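Local coordinates for AT27789p (Drosophila melanogaster, PDB 5UZM), which probably binds mRNA through its quasi-RNA recognition motifs, the second of which, from this fly hnRNP F/H homologue Glorund, forms the present chain, at residues A[74-78]-A[79-83]; A[15-18]-A[19-22]. One frame throughout, in Å; residues are numbered along the deposited sequence.

Contact 1 (A[74-78]-A[79-83]); sequences EKIGH and RYIEI
Ile76 and Arg79 are joined by two backbone hydrogen bonds that close the tip of a hairpin. Ile76 N donates to Arg79 O at 3.0 Å, with the donor lying in the carbonyl plane. In return Arg79 N reaches Ile76 O at 3.0 Å, but stands 42° out of that carbonyl's plane. A third bond, from Ile81 N to Glu74 O, spans 2.9 Å and runs nearly along the C=O axis. Between these rungs Lys75 and Tyr80 form a non-hydrogen-bonded antiparallel pair, and Lys75 CA approaches Arg79 O at 3.2 Å in a CA-H...O contact. The reversal is a type II' beta turn from Ile76 to Arg79, with Gly77 at positive phi (61°) in its second position. It links strand 75-76, at one margin of the RNA recognition motif sheet, to strand 79-85.

On one face of the hairpin the Lys75 chain runs alongside the Tyr80 ring. Lys75 CG makes a CH-pi contact with Tyr80, 4.2 Å from the ring centroid and 19° off the normal, displaced toward the rim. The extended chi2 of Lys75 carries CD on along the ring to Tyr80 CE2 and CZ. The other face carries Ile76, whose CG1 meets Ile81 CG1 at 3.8 Å; Phe28 and Gln24 of helix 22-28 and Leu16 also touch Ile76. A bend at chi2 lays Arg79 CD 3.7 Å from His78 CD2, the imidazole and guanidinium planes almost perpendicular, and a further bend at chi3 directs Arg79 NE, which hydrogen-bonds to Gly15 O.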
loop_
_atom_site.group_PDB
_atom_site.type_symbol
_atom_site.label_atom_id
_atom_site.label_comp_id
_atom_site.label_asym_id
_atom_site.label_seq_id
_atom_site.Cartn_x
_atom_site.Cartn_y
_atom_site.Cartn_z
ATOM N N GLU A 74 10.676 -4.940 -4.491
ATOM C CA GLU A 74 10.367 -6.362 -4.388
ATOM C C GLU A 74 9.084 -6.666 -5.183
ATOM O O GLU A 74 8.370 -5.764 -5.624
ATOM C CB GLU A 74 10.252 -6.781 -2.926
ATOM C CG GLU A 74 11.600 -6.613 -2.200
ATOM C CD GLU A 74 11.593 -7.062 -0.773
ATOM O OE1 GLU A 74 12.643 -6.890 -0.099
ATOM O OE2 GLU A 74 10.550 -7.538 -0.303
ATOM N N LYS A 75 8.814 -7.942 -5.407
ATOM C CA LYS A 75 7.815 -8.364 -6.385
ATOM C C LYS A 75 6.539 -8.899 -5.744
ATOM O O LYS A 75 6.551 -9.597 -4.721
ATOM C CB LYS A 75 8.372 -9.449 -7.334
ATOM C CG LYS A 75 9.466 -8.860 -8.244
ATOM C CD LYS A 75 10.200 -9.901 -9.052
ATOM C CE LYS A 75 9.331 -10.450 -10.118
ATOM N NZ LYS A 75 10.175 -11.228 -11.102
ATOM N N ILE A 76 5.431 -8.649 -6.434
ATOM C CA ILE A 76 4.209 -9.444 -6.288
ATOM C C ILE A 76 3.984 -10.130 -7.620
ATOM O O ILE A 76 3.824 -9.454 -8.658
ATOM C CB ILE A 76 2.985 -8.604 -5.896
ATOM C CG1 ILE A 76 3.177 -7.921 -4.552
ATOM C CG2 ILE A 76 1.711 -9.463 -5.945
ATOM C CD1 ILE A 76 1.967 -7.028 -4.187
ATOM N N GLY A 77 4.044 -11.453 -7.608
ATOM C CA GLY A 77 4.017 -12.175 -8.880
ATOM C C GLY A 77 5.228 -11.758 -9.707
ATOM O O GLY A 77 6.363 -11.756 -9.227
ATOM N N HIS A 78 4.962 -11.295 -10.926
ATOM C CA HIS A 78 6.044 -10.879 -11.806
ATOM C C HIS A 78 6.228 -9.369 -11.816
ATOM O O HIS A 78 7.084 -8.883 -12.585
ATOM C CB HIS A 78 5.795 -11.369 -13.251
ATOM C CG HIS A 78 4.523 -10.861 -13.840
ATOM N ND1 HIS A 78 3.368 -11.610 -13.874
ATOM C CD2 HIS A 78 4.230 -9.682 -14.442
ATOM C CE1 HIS A 78 2.405 -10.902 -14.439
ATOM N NE2 HIS A 78 2.898 -9.724 -14.781
ATOM N N ARG A 79 5.480 -8.624 -10.981
ATOM C CA ARG A 79 5.463 -7.156 -10.995
ATOM C C ARG A 79 6.358 -6.602 -9.900
ATOM O O ARG A 79 6.234 -6.981 -8.740
ATOM C CB ARG A 79 4.058 -6.573 -10.764
ATOM C CG ARG A 79 3.051 -6.977 -11.856
ATOM C CD ARG A 79 3.315 -6.263 -13.226
ATOM N NE ARG A 79 3.108 -4.824 -13.107
ATOM C CZ ARG A 79 3.189 -3.964 -14.118
ATOM N NH1 ARG A 79 2.974 -2.647 -13.923
ATOM N NH2 ARG A 79 3.495 -4.423 -15.321
ATOM N N TYR A 80 7.218 -5.677 -10.276
ATOM C CA TYR A 80 8.017 -4.933 -9.320
ATOM C C TYR A 80 7.191 -3.821 -8.693
ATOM O O TYR A 80 6.544 -3.027 -9.405
ATOM C CB TYR A 80 9.228 -4.337 -10.042
ATOM C CG TYR A 80 10.248 -5.328 -10.521
ATOM C CD1 TYR A 80 10.153 -5.889 -11.779
ATOM C CD2 TYR A 80 11.308 -5.703 -9.704
ATOM C CE1 TYR A 80 11.105 -6.815 -12.233
ATOM C CE2 TYR A 80 12.272 -6.615 -10.152
ATOM C CZ TYR A 80 12.152 -7.166 -11.419
ATOM O OH TYR A 80 13.069 -8.081 -11.894
ATOM N N ILE A 81 7.204 -3.755 -7.365
ATOM C CA ILE A 81 6.338 -2.820 -6.650
ATOM C C ILE A 81 7.182 -1.644 -6.161
ATOM O O ILE A 81 8.127 -1.819 -5.378
ATOM C CB ILE A 81 5.613 -3.517 -5.477
ATOM C CG1 ILE A 81 4.865 -4.797 -5.936
ATOM C CG2 ILE A 81 4.650 -2.559 -4.807
ATOM C CD1 ILE A 81 3.915 -4.612 -7.132
ATOM N N GLU A 82 6.868 -0.458 -6.654
ATOM C CA GLU A 82 7.482 0.777 -6.168
ATOM C C GLU A 82 6.762 1.235 -4.923
ATOM O O GLU A 82 5.530 1.230 -4.878
ATOM C CB GLU A 82 7.421 1.866 -7.245
ATOM C CG GLU A 82 7.964 1.406 -8.598
ATOM C CD GLU A 82 7.600 2.392 -9.694
ATOM O OE1 GLU A 82 8.255 3.457 -9.739
ATOM O OE2 GLU A 82 6.633 2.129 -10.463
ATOM N N ILE A 83 7.507 1.709 -3.919
ATOM C CA ILE A 83 6.941 2.084 -2.630
ATOM C C ILE A 83 7.432 3.480 -2.263
ATOM O O ILE A 83 8.633 3.756 -2.353
ATOM C CB ILE A 83 7.332 1.082 -1.527
ATOM C CG1 ILE A 83 7.020 -0.360 -1.987
ATOM C CG2 ILE A 83 6.642 1.386 -0.214
ATOM C CD1 ILE A 83 7.520 -1.392 -0.993
#

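Contact 2 (A[15-18]-A[19-22]); sequences GLPY and AVTE
Pro17 and Val20 are the ends of a type I beta turn in the loop that leads from strand 10-14 to helix 22-28, the first beta-to-alpha connection of the RNA recognition motif. The turn's own backbone bond, Val20 N to Pro17 O, is weak: the separation is 3.3 Å and the N-H...O angle only 134°. Tyr18 and Ala19 nevertheless have the backbone angles of the two central positions of a type I turn, which identifies its type.

Water supplies a second polar link. One molecule donates to Tyr18 O at 3.1 Å and to Val20 O at 2.9 Å, bridging the carbonyls of the residues just before and just after Ala19. Beyond the turn, Thr21 occupies the N-cap position of helix 22-28, where its OG1 caps a backbone N just past Glu22. Thr21 N also hydrogen-bonds to the side-chain oxygen OE1 of Gln24, an arrangement consistent with a capping box at the helix start.

Apolar contacts occur on the side where Leu16, Pro17 and Val20 meet. The Pro17 ring and the Val20 side chain cross at about a right angle, with Pro17 CD 4.1 Å from Val20 CB. Val20 CG1 is set between its own backbone N and carbonyl carbon (chi1 68°), a placement that brings this methyl to Leu16 CB at 4.1 Å. Phe43 of strand 41-45 and Ile25 of helix 22-28 touch both Leu16 and Val20, carrying this packing from the loop into the domain interior. Within the turn, the branched side chain also lies against the carbonyl that receives its backbone N-H: Val20 CB sits 3.3 Å from Pro17 O.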
loop_
_atom_site.group_PDB
_atom_site.type_symbol
_atom_site.label_atom_id
_atom_site.label_comp_id
_atom_site.label_asym_id
_atom_site.label_seq_id
_atom_site.Cartn_x
_atom_site.Cartn_y
_atom_site.Cartn_z
ATOM N N GLY A 15 2.516 0.028 -9.430
ATOM C CA GLY A 15 2.935 -1.095 -10.233
ATOM C C GLY A 15 2.221 -2.399 -9.971
ATOM O O GLY A 15 2.689 -3.440 -10.417
ATOM N N LEU A 16 1.115 -2.367 -9.235
ATOM C CA LEU A 16 0.466 -3.596 -8.805
ATOM C C LEU A 16 -0.072 -4.413 -9.982
ATOM O O LEU A 16 -0.516 -3.848 -10.994
ATOM C CB LEU A 16 -0.674 -3.252 -7.861
ATOM C CG LEU A 16 -0.252 -2.616 -6.529
ATOM C CD1 LEU A 16 -1.445 -2.059 -5.729
ATOM C CD2 LEU A 16 0.484 -3.681 -5.700
ATOM N N PRO A 17 -0.092 -5.739 -9.841
ATOM C CA PRO A 17 -0.789 -6.607 -10.809
ATOM C C PRO A 17 -2.261 -6.226 -10.995
ATOM O O PRO A 17 -2.896 -5.707 -10.091
ATOM C CB PRO A 17 -0.666 -7.999 -10.181
ATOM C CG PRO A 17 0.350 -7.908 -9.107
ATOM C CD PRO A 17 0.478 -6.487 -8.687
ATOM N N TYR A 18 -2.848 -6.544 -12.171
ATOM C CA TYR A 18 -4.267 -6.222 -12.364
ATOM C C TYR A 18 -5.150 -7.045 -11.439
ATOM O O TYR A 18 -6.156 -6.548 -10.922
ATOM C CB TYR A 18 -4.719 -6.437 -13.812
ATOM C CG TYR A 18 -6.244 -6.423 -13.951
ATOM C CD1 TYR A 18 -6.964 -5.239 -13.818
ATOM C CD2 TYR A 18 -6.959 -7.593 -14.191
ATOM C CE1 TYR A 18 -8.352 -5.218 -13.928
ATOM C CE2 TYR A 18 -8.350 -7.579 -14.306
ATOM C CZ TYR A 18 -9.033 -6.385 -14.174
ATOM O OH TYR A 18 -10.404 -6.356 -14.280
ATOM N N ALA A 19 -4.781 -8.292 -11.187
ATOM C CA ALA A 19 -5.623 -9.137 -10.349
ATOM C C ALA A 19 -5.277 -9.034 -8.866
ATOM O O ALA A 19 -5.539 -9.986 -8.116
ATOM C CB ALA A 19 -5.538 -10.589 -10.826
ATOM N N VAL A 20 -4.731 -7.899 -8.409
ATOM C CA VAL A 20 -4.150 -7.864 -7.077
ATOM C C VAL A 20 -5.235 -7.913 -6.007
ATOM O O VAL A 20 -6.329 -7.340 -6.154
ATOM C CB VAL A 20 -3.245 -6.624 -6.897
ATOM C CG1 VAL A 20 -4.048 -5.346 -6.909
ATOM C CG2 VAL A 20 -2.476 -6.744 -5.587
ATOM N N THR A 21 -4.922 -8.572 -4.901
ATOM C CA THR A 21 -5.849 -8.687 -3.794
ATOM C C THR A 21 -5.216 -8.193 -2.497
ATOM O O THR A 21 -3.989 -8.112 -2.366
ATOM C CB THR A 21 -6.312 -10.139 -3.559
ATOM O OG1 THR A 21 -5.225 -10.922 -3.050
ATOM C CG2 THR A 21 -6.884 -10.796 -4.851
ATOM N N GLU A 22 -6.072 -7.899 -1.512
ATOM C CA GLU A 22 -5.585 -7.572 -0.177
ATOM C C GLU A 22 -4.712 -8.687 0.374
ATOM O O GLU A 22 -3.722 -8.406 1.037
ATOM C CB GLU A 22 -6.742 -7.325 0.803
ATOM C CG GLU A 22 -7.492 -6.004 0.587
ATOM C CD GLU A 22 -8.660 -5.877 1.533
ATOM O OE1 GLU A 22 -9.530 -4.999 1.289
ATOM O OE2 GLU A 22 -8.697 -6.665 2.500
HETATM O O HOH W 1 -7.979 -6.998 -8.508
#

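Along the chain contact 2 closes before contact 1 opens; most of helix 22-28, strands 41-45, 51-52 and 54-58 and helix 62-69 intervene. The centres of the two contacts are nevertheless only about 10 Å apart, because strands 10-14 and 79-85 are antiparallel neighbours in the sheet, and the loop after the former reaches the hairpin at the start of the latter. Touches between them include the packing of Ile76 CG2 on Pro17 CG and of Ile81 CD1 on Leu16 CD2. The hairpin and the loop leading into helix 22-28 thus pack together at one end of the RNA recognition motif.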